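Local coordinates for protein CT_858 (PDB 3DOR) that probably acts as a secreted chlamydial serine endopeptidase, cutting within protein chains, and assembles as a dimer, at residues 7-11 with 43-48; 15-19 with 36-40; 69-73 with 141-145; 338-344 with 466-472. All blocks are in the same frame, centred on the assembly; numbering follows the deposited sequence.

Contact 1: residues 7-11 with 43-48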
loop_
_atom_site.group_PDB
_atom_site.type_symbol
_atom_site.label_atom_id
_atom_site.label_comp_id
_atom_site.label_asym_id
_atom_site.label_seq_id
_atom_site.Cartn_x
_atom_site.Cartn_y
_atom_site.Cartn_z
ATOM N N ALA B 7 -5.069 3.849 -23.150
ATOM C CA ALA B 7 -3.636 4.098 -23.160
ATOM C C ALA B 7 -3.389 5.595 -23.086
ATOM O O ALA B 7 -2.531 6.054 -22.337
ATOM C CB ALA B 7 -3.009 3.521 -24.426
ATOM N N LEU B 8 -4.146 6.357 -23.867
ATOM C CA LEU B 8 -4.005 7.805 -23.871
ATOM C C LEU B 8 -4.388 8.364 -22.507
ATOM O O LEU B 8 -3.743 9.284 -21.992
ATOM C CB LEU B 8 -4.900 8.421 -24.950
ATOM C CG LEU B 8 -4.434 8.338 -26.410
ATOM C CD1 LEU B 8 -5.613 8.606 -27.348
ATOM C CD2 LEU B 8 -3.321 9.352 -26.648
ATOM N N GLN B 9 -5.449 7.806 -21.929
ATOM C CA GLN B 9 -5.923 8.254 -20.625
ATOM C C GLN B 9 -4.842 8.033 -19.568
ATOM O O GLN B 9 -4.482 8.944 -18.823
ATOM C CB GLN B 9 -7.178 7.476 -20.225
ATOM C CG GLN B 9 -8.288 8.332 -19.652
ATOM C CD GLN B 9 -7.821 9.213 -18.511
ATOM O OE1 GLN B 9 -7.347 8.722 -17.486
ATOM N NE2 GLN B 9 -7.952 10.525 -18.685
ATOM N N ASP B 10 -4.318 6.816 -19.507
ATOM C CA ASP B 10 -3.301 6.503 -18.519
ATOM C C ASP B 10 -2.002 7.267 -18.764
ATOM O O ASP B 10 -1.308 7.642 -17.816
ATOM C CB ASP B 10 -3.074 4.986 -18.472
ATOM C CG ASP B 10 -4.321 4.235 -18.024
ATOM O OD1 ASP B 10 -4.984 4.706 -17.074
ATOM O OD2 ASP B 10 -4.643 3.180 -18.610
ATOM N N LEU B 11 -1.690 7.519 -20.031
ATOM C CA LEU B 11 -0.488 8.271 -20.373
ATOM C C LEU B 11 -0.668 9.662 -19.782
ATOM O O LEU B 11 0.230 10.201 -19.133
ATOM C CB LEU B 11 -0.338 8.391 -21.896
ATOM C CG LEU B 11 1.040 8.684 -22.508
ATOM C CD1 LEU B 11 0.849 9.131 -23.946
ATOM C CD2 LEU B 11 1.778 9.753 -21.738
ATOM N N ALA B 43 4.652 10.329 -27.533
ATOM C CA ALA B 43 4.072 9.051 -27.130
ATOM C C ALA B 43 2.643 8.949 -27.640
ATOM O O ALA B 43 2.244 7.918 -28.174
ATOM C CB ALA B 43 4.093 8.912 -25.612
ATOM N N GLN B 44 1.880 10.027 -27.469
ATOM C CA GLN B 44 0.485 10.067 -27.914
ATOM C C GLN B 44 0.386 9.726 -29.391
ATOM O O GLN B 44 -0.437 8.901 -29.801
ATOM C CB GLN B 44 -0.112 11.455 -27.680
ATOM C CG GLN B 44 -0.189 11.859 -26.222
ATOM C CD GLN B 44 -0.738 13.255 -26.042
ATOM O OE1 GLN B 44 -1.793 13.593 -26.581
ATOM N NE2 GLN B 44 -0.033 14.075 -25.278
ATOM N N GLN B 45 1.231 10.365 -30.189
ATOM C CA GLN B 45 1.228 10.111 -31.618
ATOM C C GLN B 45 1.507 8.657 -31.946
ATOM O O GLN B 45 0.883 8.090 -32.841
ATOM C CB GLN B 45 2.234 11.015 -32.323
ATOM C CG GLN B 45 1.627 12.341 -32.716
ATOM C CD GLN B 45 0.357 12.153 -33.528
ATOM O OE1 GLN B 45 0.366 11.486 -34.567
ATOM N NE2 GLN B 45 -0.746 12.733 -33.054
ATOM N N LYS B 46 2.437 8.046 -31.227
ATOM C CA LYS B 46 2.741 6.649 -31.478
ATOM C C LYS B 46 1.494 5.807 -31.223
ATOM O O LYS B 46 1.233 4.839 -31.932
ATOM C CB LYS B 46 3.899 6.180 -30.592
ATOM C CG LYS B 46 5.222 6.846 -30.939
ATOM C CD LYS B 46 6.425 6.172 -30.273
ATOM C CE LYS B 46 6.481 6.435 -28.778
ATOM N NZ LYS B 46 7.699 5.830 -28.168
ATOM N N LEU B 47 0.716 6.187 -30.215
ATOM C CA LEU B 47 -0.500 5.456 -29.878
ATOM C C LEU B 47 -1.626 5.753 -30.869
ATOM O O LEU B 47 -2.366 4.855 -31.273
ATOM C CB LEU B 47 -0.959 5.820 -28.462
ATOM C CG LEU B 47 -0.097 5.383 -27.276
ATOM C CD1 LEU B 47 -0.572 6.094 -26.029
ATOM C CD2 LEU B 47 -0.173 3.874 -27.097
ATOM N N ARG B 48 -1.750 7.017 -31.263
ATOM C CA ARG B 48 -2.799 7.426 -32.193
ATOM C C ARG B 48 -2.588 6.956 -33.629
ATOM O O ARG B 48 -3.547 6.633 -34.330
ATOM C CB ARG B 48 -2.948 8.947 -32.180
ATOM C CG ARG B 48 -3.520 9.505 -30.896
ATOM C CD ARG B 48 -4.012 10.918 -31.113
ATOM N NE ARG B 48 -5.237 11.181 -30.365
ATOM C CZ ARG B 48 -5.283 11.787 -29.184
ATOM N NH1 ARG B 48 -4.165 12.206 -28.604
ATOM N NH2 ARG B 48 -6.452 11.973 -28.581
#
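Residues 7-11 and 43-48 are helical throughout and run antiparallel, their local axes 10.3 Å apart at closest approach with 170° between their N-to-C directions. They belong to helices 2-20 and 36-48, part of an all-helical N-terminal bundle, and pair antiparallel here. The CA atoms of Leu8 and Gln44 approach to 6.5 Å, which sets the register. Ala7, Leu8 and Leu11 on one helix meet Ala43, Gln44, Leu47 and Arg48 on the other, the three- and four-residue steps that keep a contact on one helical face. Leu47 fills the middle: its CD1 lies 3.9 Å from Ala7 CB and 3.9 Å from Leu11 CD1. Alanine suits positions 7 and 43, because a lone methyl lets a leucine of the opposing helix settle close to the backbone, as Leu11 CD1 does at 3.7 Å from Ala43 CB. Helix 55-67 covers the buried side, with Cys58 against Ala7 and Leu47, and Leu62 and Phe65 against Leu11. Toward solvent the residues become longer and polar. Gln44 lends its aliphatic part, CG resting 3.7 Å from Leu11 CD1, while its amide NE2 bonds to Ser40 OG. Arg48 can keep its charge in solvent and still cover the leucine: Leu8 CD2 sits over one face of the guanidinium, 3.6 Å from Arg48 NH1.

Contact 2: residues 15-19 with 36-40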
loop_
_atom_site.group_PDB
_atom_site.type_symbol
_atom_site.label_atom_id
_atom_site.label_comp_id
_atom_site.label_asym_id
_atom_site.label_seq_id
_atom_site.Cartn_x
_atom_site.Cartn_y
_atom_site.Cartn_z
ATOM N N GLU B 15 1.756 11.556 -17.194
ATOM C CA GLU B 15 2.301 12.869 -17.505
ATOM C C GLU B 15 1.993 13.845 -16.377
ATOM O O GLU B 15 2.826 14.679 -16.019
ATOM C CB GLU B 15 1.707 13.403 -18.813
ATOM C CG GLU B 15 2.215 14.794 -19.178
ATOM C CD GLU B 15 1.495 15.402 -20.374
ATOM O OE1 GLU B 15 1.772 16.578 -20.698
ATOM O OE2 GLU B 15 0.657 14.705 -20.988
ATOM N N HIS B 16 0.793 13.753 -15.813
ATOM C CA HIS B 16 0.433 14.662 -14.735
ATOM C C HIS B 16 1.244 14.362 -13.476
ATOM O O HIS B 16 1.591 15.269 -12.727
ATOM C CB HIS B 16 -1.071 14.589 -14.441
ATOM C CG HIS B 16 -1.495 15.469 -13.310
ATOM N ND1 HIS B 16 -1.838 14.970 -12.070
ATOM C CD2 HIS B 16 -1.544 16.819 -13.203
ATOM C CE1 HIS B 16 -2.075 15.975 -11.247
ATOM N NE2 HIS B 16 -1.903 17.108 -11.908
ATOM N N LEU B 17 1.554 13.093 -13.243
ATOM C CA LEU B 17 2.351 12.733 -12.070
ATOM C C LEU B 17 3.746 13.354 -12.212
ATOM O O LEU B 17 4.352 13.788 -11.232
ATOM C CB LEU B 17 2.477 11.207 -11.944
ATOM C CG LEU B 17 1.191 10.399 -11.732
ATOM C CD1 LEU B 17 1.528 8.925 -11.535
ATOM C CD2 LEU B 17 0.440 10.935 -10.529
ATOM N N LEU B 18 4.236 13.412 -13.448
ATOM C CA LEU B 18 5.553 13.978 -13.722
ATOM C C LEU B 18 5.671 15.471 -13.431
ATOM O O LEU B 18 6.780 15.995 -13.308
ATOM C CB LEU B 18 5.946 13.702 -15.174
ATOM C CG LEU B 18 6.057 12.212 -15.497
ATOM C CD1 LEU B 18 6.541 12.034 -16.922
ATOM C CD2 LEU B 18 7.013 11.543 -14.519
ATOM N N GLN B 19 4.541 16.166 -13.326
ATOM C CA GLN B 19 4.578 17.592 -13.023
ATOM C C GLN B 19 4.259 17.875 -11.566
ATOM O O GLN B 19 4.584 18.937 -11.042
ATOM C CB GLN B 19 3.597 18.354 -13.916
ATOM C CG GLN B 19 4.004 18.323 -15.367
ATOM C CD GLN B 19 3.345 19.395 -16.186
ATOM O OE1 GLN B 19 2.133 19.378 -16.391
ATOM N NE2 GLN B 19 4.143 20.343 -16.667
ATOM N N LEU B 36 8.967 17.387 -21.060
ATOM C CA LEU B 36 7.769 16.631 -20.734
ATOM C C LEU B 36 6.657 16.654 -21.786
ATOM O O LEU B 36 6.284 15.612 -22.319
ATOM C CB LEU B 36 7.222 17.103 -19.384
ATOM C CG LEU B 36 5.949 16.404 -18.890
ATOM C CD1 LEU B 36 6.038 14.892 -19.092
ATOM C CD2 LEU B 36 5.747 16.737 -17.428
ATOM N N VAL B 37 6.126 17.834 -22.077
ATOM C CA VAL B 37 5.049 17.958 -23.057
ATOM C C VAL B 37 5.414 17.291 -24.380
ATOM O O VAL B 37 4.651 16.489 -24.912
ATOM C CB VAL B 37 4.704 19.444 -23.319
ATOM C CG1 VAL B 37 3.588 19.549 -24.354
ATOM C CG2 VAL B 37 4.287 20.112 -22.020
ATOM N N GLN B 38 6.589 17.618 -24.902
ATOM C CA GLN B 38 7.052 17.049 -26.164
ATOM C C GLN B 38 7.185 15.517 -26.141
ATOM O O GLN B 38 6.806 14.842 -27.102
ATOM C CB GLN B 38 8.378 17.704 -26.555
ATOM C CG GLN B 38 8.953 17.215 -27.865
ATOM C CD GLN B 38 10.096 16.245 -27.667
ATOM O OE1 GLN B 38 11.160 16.616 -27.165
ATOM N NE2 GLN B 38 9.883 14.991 -28.055
ATOM N N SER B 39 7.721 14.963 -25.055
ATOM C CA SER B 39 7.858 13.507 -24.952
ATOM C C SER B 39 6.458 12.901 -24.908
ATOM O O SER B 39 6.207 11.832 -25.464
ATOM C CB SER B 39 8.609 13.111 -23.672
ATOM O OG SER B 39 9.894 13.707 -23.607
ATOM N N SER B 40 5.549 13.587 -24.228
ATOM C CA SER B 40 4.178 13.114 -24.120
ATOM C C SER B 40 3.513 13.141 -25.496
ATOM O O SER B 40 2.937 12.144 -25.944
ATOM C CB SER B 40 3.392 13.989 -23.147
ATOM O OG SER B 40 2.089 13.464 -22.950
#
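One polar bond and a leucine-centred apolar patch hold these antiparallel helical turns together, at a local axis separation of 10.8 Å and an angle of 167°. The polar link is a hydrogen bond from Ser40 OG to Glu15 OE2, 2.7 Å long. Glutamate suits the place because its fully extended side chain spans the gap, and serine because it is small enough to face the opposing helix and still offer a hydroxyl; the same OG also bonds to Gln44 NE2. The apolar part centres on Leu36, whose CD1 packs 3.6 Å from Leu18 CD1 and 3.8 Å from Glu15 CG, so the glutamate's methylenes join the hydrophobic surface. Leu17 meets Pro502 of the second subunit. Beneath the pair, Phe65 of helix 55-67 touches Leu18, Leu36 and Ser40, completing a three-helix arrangement, and both Leu17 and Leu18 rest on Leu512 of strand 507-518.

Contact 3: residues 69-73 with 141-145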
loop_
_atom_site.group_PDB
_atom_site.type_symbol
_atom_site.label_atom_id
_atom_site.label_comp_id
_atom_site.label_asym_id
_atom_site.label_seq_id
_atom_site.Cartn_x
_atom_site.Cartn_y
_atom_site.Cartn_z
ATOM N N LEU B 69 13.075 9.115 -19.160
ATOM C CA LEU B 69 13.540 9.970 -18.072
ATOM C C LEU B 69 14.975 9.625 -17.686
ATOM O O LEU B 69 15.615 10.365 -16.942
ATOM C CB LEU B 69 12.633 9.816 -16.850
ATOM C CG LEU B 69 11.197 10.340 -16.958
ATOM C CD1 LEU B 69 10.389 9.885 -15.746
ATOM C CD2 LEU B 69 11.212 11.866 -17.058
ATOM N N ASN B 70 15.479 8.508 -18.200
ATOM C CA ASN B 70 16.840 8.068 -17.882
ATOM C C ASN B 70 17.022 8.130 -16.352
ATOM O O ASN B 70 17.953 8.745 -15.846
ATOM C CB ASN B 70 17.853 8.974 -18.600
ATOM C CG ASN B 70 19.241 8.348 -18.711
ATOM O OD1 ASN B 70 20.022 8.691 -19.606
ATOM N ND2 ASN B 70 19.556 7.439 -17.800
ATOM N N ASP B 71 16.097 7.493 -15.633
ATOM C CA ASP B 71 16.088 7.464 -14.166
ATOM C C ASP B 71 16.016 6.002 -13.731
ATOM O O ASP B 71 14.988 5.352 -13.921
ATOM C CB ASP B 71 14.849 8.210 -13.650
ATOM C CG ASP B 71 14.821 8.353 -12.128
ATOM O OD1 ASP B 71 15.331 7.462 -11.418
ATOM O OD2 ASP B 71 14.257 9.360 -11.642
ATOM N N PHE B 72 17.088 5.471 -13.147
ATOM C CA PHE B 72 17.048 4.069 -12.739
ATOM C C PHE B 72 15.916 3.784 -11.763
ATOM O O PHE B 72 15.483 2.642 -11.637
ATOM C CB PHE B 72 18.383 3.617 -12.147
ATOM C CG PHE B 72 19.526 3.707 -13.113
ATOM C CD1 PHE B 72 20.449 4.743 -13.020
ATOM C CD2 PHE B 72 19.662 2.780 -14.134
ATOM C CE1 PHE B 72 21.499 4.856 -13.940
ATOM C CE2 PHE B 72 20.706 2.881 -15.056
ATOM C CZ PHE B 72 21.624 3.922 -14.956
ATOM N N HIS B 73 15.436 4.822 -11.084
ATOM C CA HIS B 73 14.330 4.689 -10.140
ATOM C C HIS B 73 12.961 4.749 -10.848
ATOM O O HIS B 73 12.001 4.120 -10.401
ATOM C CB HIS B 73 14.368 5.816 -9.096
ATOM C CG HIS B 73 15.223 5.533 -7.898
ATOM N ND1 HIS B 73 15.353 4.272 -7.351
ATOM C CD2 HIS B 73 15.897 6.370 -7.069
ATOM C CE1 HIS B 73 16.063 4.346 -6.239
ATOM N NE2 HIS B 73 16.405 5.609 -6.043
ATOM N N ALA B 141 26.954 2.704 -16.531
ATOM C CA ALA B 141 25.790 2.240 -15.776
ATOM C C ALA B 141 24.614 1.903 -16.698
ATOM O O ALA B 141 23.937 0.893 -16.497
ATOM C CB ALA B 141 25.382 3.281 -14.728
ATOM N N GLU B 142 24.376 2.728 -17.718
ATOM C CA GLU B 142 23.280 2.456 -18.658
ATOM C C GLU B 142 23.613 1.203 -19.476
ATOM O O GLU B 142 22.732 0.405 -19.801
ATOM C CB GLU B 142 23.056 3.655 -19.597
ATOM C CG GLU B 142 22.685 4.948 -18.870
ATOM C CD GLU B 142 22.767 6.171 -19.765
ATOM O OE1 GLU B 142 21.785 6.467 -20.482
ATOM O OE2 GLU B 142 23.828 6.827 -19.762
ATOM N N GLU B 143 24.889 1.029 -19.800
ATOM C CA GLU B 143 25.325 -0.135 -20.569
ATOM C C GLU B 143 25.004 -1.419 -19.801
ATOM O O GLU B 143 24.418 -2.358 -20.344
ATOM C CB GLU B 143 26.835 -0.055 -20.825
ATOM C CG GLU B 143 27.407 -1.208 -21.645
ATOM C CD GLU B 143 27.094 -1.104 -23.140
ATOM O OE1 GLU B 143 27.698 -1.870 -23.931
ATOM O OE2 GLU B 143 26.249 -0.259 -23.522
ATOM N N SER B 144 25.389 -1.451 -18.529
ATOM C CA SER B 144 25.139 -2.618 -17.695
ATOM C C SER B 144 23.653 -2.839 -17.470
ATOM O O SER B 144 23.197 -3.972 -17.411
ATOM C CB SER B 144 25.851 -2.474 -16.351
ATOM O OG SER B 144 27.252 -2.465 -16.538
ATOM N N ALA B 145 22.890 -1.762 -17.341
ATOM C CA ALA B 145 21.459 -1.921 -17.133
ATOM C C ALA B 145 20.871 -2.627 -18.366
ATOM O O ALA B 145 19.994 -3.482 -18.243
ATOM C CB ALA B 145 20.793 -0.552 -16.911
#
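Ala141, in the first turn of helix 140-150, points its CB at the loop 69-73 and meets Phe72 CZ at 3.8 Å. A small side chain is apt here, since the phenylalanine ring reaches almost to the helix backbone: Phe72 CZ is 4.1 Å from Glu142 N, which lies near the ring plane at its edge. Glu142 comes next. Its CG is 4.2 Å from Phe72 CZ, and its carboxylate end, near Asn70, is held by Thr139 OG1 through OE2 and by the backbone N of Lys137 through OE1. The helix falls within the PDZ sequence family of this chain, so the contact joins the PDZ-like domain to the loop between helix 55-67 and strand 75-78. One turn on from Ala141, Ala145 directs a second methyl toward the loop, its CB 3.9 Å from Phe72 CE2 at the ring edge. On the loop side, Asn70 leaves the preceding helix with positive phi, a conformation asparagine tolerates well. Asp71 then forms an Asx turn, OD1 accepting from His73 N at 2.7 Å, and this shapes the backbone beside Phe72. Phe72 also packs edge-to-face with Phe466, while Asp71 OD2 bonds to Tyr22 OH and Thr513 OG1.

Contact 4: residues 338-344 with 466-472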
loop_
_atom_site.group_PDB
_atom_site.type_symbol
_atom_site.label_atom_id
_atom_site.label_comp_id
_atom_site.label_asym_id
_atom_site.label_seq_id
_atom_site.Cartn_x
_atom_site.Cartn_y
_atom_site.Cartn_z
ATOM N N GLN B 338 30.866 -3.309 -1.871
ATOM C CA GLN B 338 29.499 -2.835 -1.968
ATOM C C GLN B 338 28.992 -2.837 -3.415
ATOM O O GLN B 338 27.993 -2.186 -3.723
ATOM C CB GLN B 338 29.410 -1.425 -1.390
ATOM C CG GLN B 338 28.013 -1.010 -1.079
ATOM C CD GLN B 338 27.708 0.404 -1.502
ATOM O OE1 GLN B 338 26.916 1.080 -0.857
ATOM N NE2 GLN B 338 28.312 0.855 -2.602
ATOM N N THR B 339 29.682 -3.559 -4.297
ATOM C CA THR B 339 29.287 -3.639 -5.707
ATOM C C THR B 339 27.950 -4.360 -5.896
ATOM O O THR B 339 27.514 -5.097 -5.014
ATOM C CB THR B 339 30.345 -4.393 -6.535
ATOM O OG1 THR B 339 30.542 -5.703 -5.985
ATOM C CG2 THR B 339 31.669 -3.650 -6.513
ATOM N N ASN B 340 27.299 -4.143 -7.042
ATOM C CA ASN B 340 26.037 -4.819 -7.343
ATOM C C ASN B 340 25.072 -4.790 -6.156
ATOM O O ASN B 340 24.644 -5.829 -5.647
ATOM C CB ASN B 340 26.321 -6.276 -7.731
ATOM C CG ASN B 340 26.939 -6.415 -9.115
ATOM O OD1 ASN B 340 27.337 -5.435 -9.747
ATOM N ND2 ASN B 340 27.022 -7.648 -9.589
ATOM N N ASN B 341 24.722 -3.585 -5.740
ATOM C CA ASN B 341 23.855 -3.367 -4.597
ATOM C C ASN B 341 22.753 -2.422 -5.075
ATOM O O ASN B 341 23.040 -1.322 -5.528
ATOM C CB ASN B 341 24.694 -2.731 -3.491
ATOM C CG ASN B 341 23.918 -2.489 -2.227
ATOM O OD1 ASN B 341 22.790 -2.011 -2.262
ATOM N ND2 ASN B 341 24.528 -2.806 -1.089
ATOM N N PRO B 342 21.479 -2.835 -4.957
ATOM C CA PRO B 342 20.300 -2.064 -5.378
ATOM C C PRO B 342 19.848 -0.897 -4.506
ATOM O O PRO B 342 18.913 -0.191 -4.871
ATOM C CB PRO B 342 19.219 -3.128 -5.454
ATOM C CG PRO B 342 19.535 -3.959 -4.225
ATOM C CD PRO B 342 21.065 -4.110 -4.330
ATOM N N GLY B 343 20.496 -0.684 -3.368
ATOM C CA GLY B 343 20.077 0.397 -2.490
ATOM C C GLY B 343 19.074 -0.144 -1.484
ATOM O O GLY B 343 19.115 -1.330 -1.159
ATOM N N GLY B 344 18.170 0.701 -0.993
ATOM C CA GLY B 344 17.189 0.228 -0.035
ATOM C C GLY B 344 16.688 1.257 0.957
ATOM O O GLY B 344 16.197 2.322 0.572
ATOM N N PHE B 466 23.086 1.493 -6.736
ATOM C CA PHE B 466 22.002 2.475 -6.839
ATOM C C PHE B 466 21.515 3.011 -5.488
ATOM O O PHE B 466 21.655 2.347 -4.466
ATOM C CB PHE B 466 20.805 1.855 -7.573
ATOM C CG PHE B 466 21.169 1.136 -8.855
ATOM C CD1 PHE B 466 21.716 -0.141 -8.818
ATOM C CD2 PHE B 466 20.954 1.740 -10.101
ATOM C CE1 PHE B 466 22.045 -0.821 -10.000
ATOM C CE2 PHE B 466 21.281 1.073 -11.294
ATOM C CZ PHE B 466 21.829 -0.215 -11.241
ATOM N N SER B 467 20.915 4.202 -5.517
ATOM C CA SER B 467 20.376 4.898 -4.337
ATOM C C SER B 467 21.241 4.816 -3.081
ATOM O O SER B 467 22.291 5.462 -3.018
ATOM C CB SER B 467 18.939 4.431 -4.032
ATOM O OG SER B 467 18.842 3.022 -3.937
ATOM N N CYS B 468 20.821 4.056 -2.070
ATOM C CA CYS B 468 21.649 3.969 -0.870
ATOM C C CYS B 468 23.064 3.499 -1.207
ATOM O O CYS B 468 24.007 3.876 -0.518
ATOM C CB CYS B 468 21.011 3.049 0.177
ATOM S SG CYS B 468 19.531 3.769 0.952
ATOM N N ALA B 469 23.211 2.692 -2.262
ATOM C CA ALA B 469 24.536 2.209 -2.690
ATOM C C ALA B 469 25.296 3.325 -3.429
ATOM O O ALA B 469 26.503 3.203 -3.715
ATOM C CB ALA B 469 24.405 0.969 -3.566
ATOM N N ASP B 470 24.570 4.397 -3.767
ATOM C CA ASP B 470 25.181 5.588 -4.356
ATOM C C ASP B 470 25.633 6.371 -3.108
ATOM O O ASP B 470 26.773 6.823 -3.012
ATOM C CB ASP B 470 24.156 6.492 -5.082
ATOM C CG ASP B 470 23.929 6.111 -6.537
ATOM O OD1 ASP B 470 24.918 6.017 -7.297
ATOM O OD2 ASP B 470 22.752 5.927 -6.923
ATOM N N PHE B 471 24.708 6.515 -2.156
ATOM C CA PHE B 471 24.939 7.284 -0.922
ATOM C C PHE B 471 26.046 6.801 0.022
ATOM O O PHE B 471 26.787 7.623 0.588
ATOM C CB PHE B 471 23.633 7.392 -0.116
ATOM C CG PHE B 471 22.467 7.963 -0.893
ATOM C CD1 PHE B 471 21.152 7.706 -0.483
ATOM C CD2 PHE B 471 22.673 8.746 -2.030
ATOM C CE1 PHE B 471 20.052 8.222 -1.205
ATOM C CE2 PHE B 471 21.594 9.264 -2.755
ATOM C CZ PHE B 471 20.279 9.001 -2.343
ATOM N N PHE B 472 26.144 5.486 0.212
ATOM C CA PHE B 472 27.152 4.916 1.106
ATOM C C PHE B 472 28.548 5.448 0.773
ATOM O O PHE B 472 29.197 6.056 1.621
ATOM C CB PHE B 472 27.131 3.370 1.040
ATOM C CG PHE B 472 28.085 2.692 2.005
ATOM C CD1 PHE B 472 27.779 2.598 3.359
ATOM C CD2 PHE B 472 29.278 2.116 1.546
ATOM C CE1 PHE B 472 28.641 1.930 4.256
ATOM C CE2 PHE B 472 30.148 1.452 2.421
ATOM C CZ PHE B 472 29.826 1.356 3.786
#
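Ser467 has a positive phi, at the N-cap position right before helix 468-478, and the glycine-rich loop 338-344 lies against it; with His73 touching the serine, this is consistent with the active site of a serine-type peptidase. Phe466 N donates to Asn341 O (3.1 Å), joining the two loops. Asparagine suits position 341 because its OD1 accepts from Gly343 N at 2.9 Å, an Asx turn that bends the chain toward the serine. Both loops follow neighbouring parallel strands, 333-337 and 457-461, of the mixed sheet of the S41 peptidase region, a member of the ClpP/crotonase clan. Gly343 CA comes within 3.2 Å of Ser467 OG and 3.2 Å of Phe466 O; a CB there would clash with both oxygens, and the backbone angles of Gly343 and Gly344 also demand glycine. Deeper in, buried Gln338 uses both ends of its amide: OE1 bonds to Tyr301 OH, while NE2 donates to Ala469 O at 3.2 Å.

Along the chain contact 2 falls between the two segments of contact 1, and contacts 3 and then 4 come after both. Contacts 1 and 2, with centres 12 Å apart, join the same two helices, 2-20 and 36-48; contact 2 lies nearer the connection between them, which includes helix 25-32, and both reach the second subunit. Contact 3, 19 Å from contact 2 between centres, touches it through Leu18 and Leu69 and brings in the PDZ-like domain. Contact 4, its centre 14 Å from that of contact 3, meets it through His73 with Ser467 and Phe72 with Phe466. A chain of touching contacts thus runs from helix 2-20, which faces the second subunit, to the probable active site.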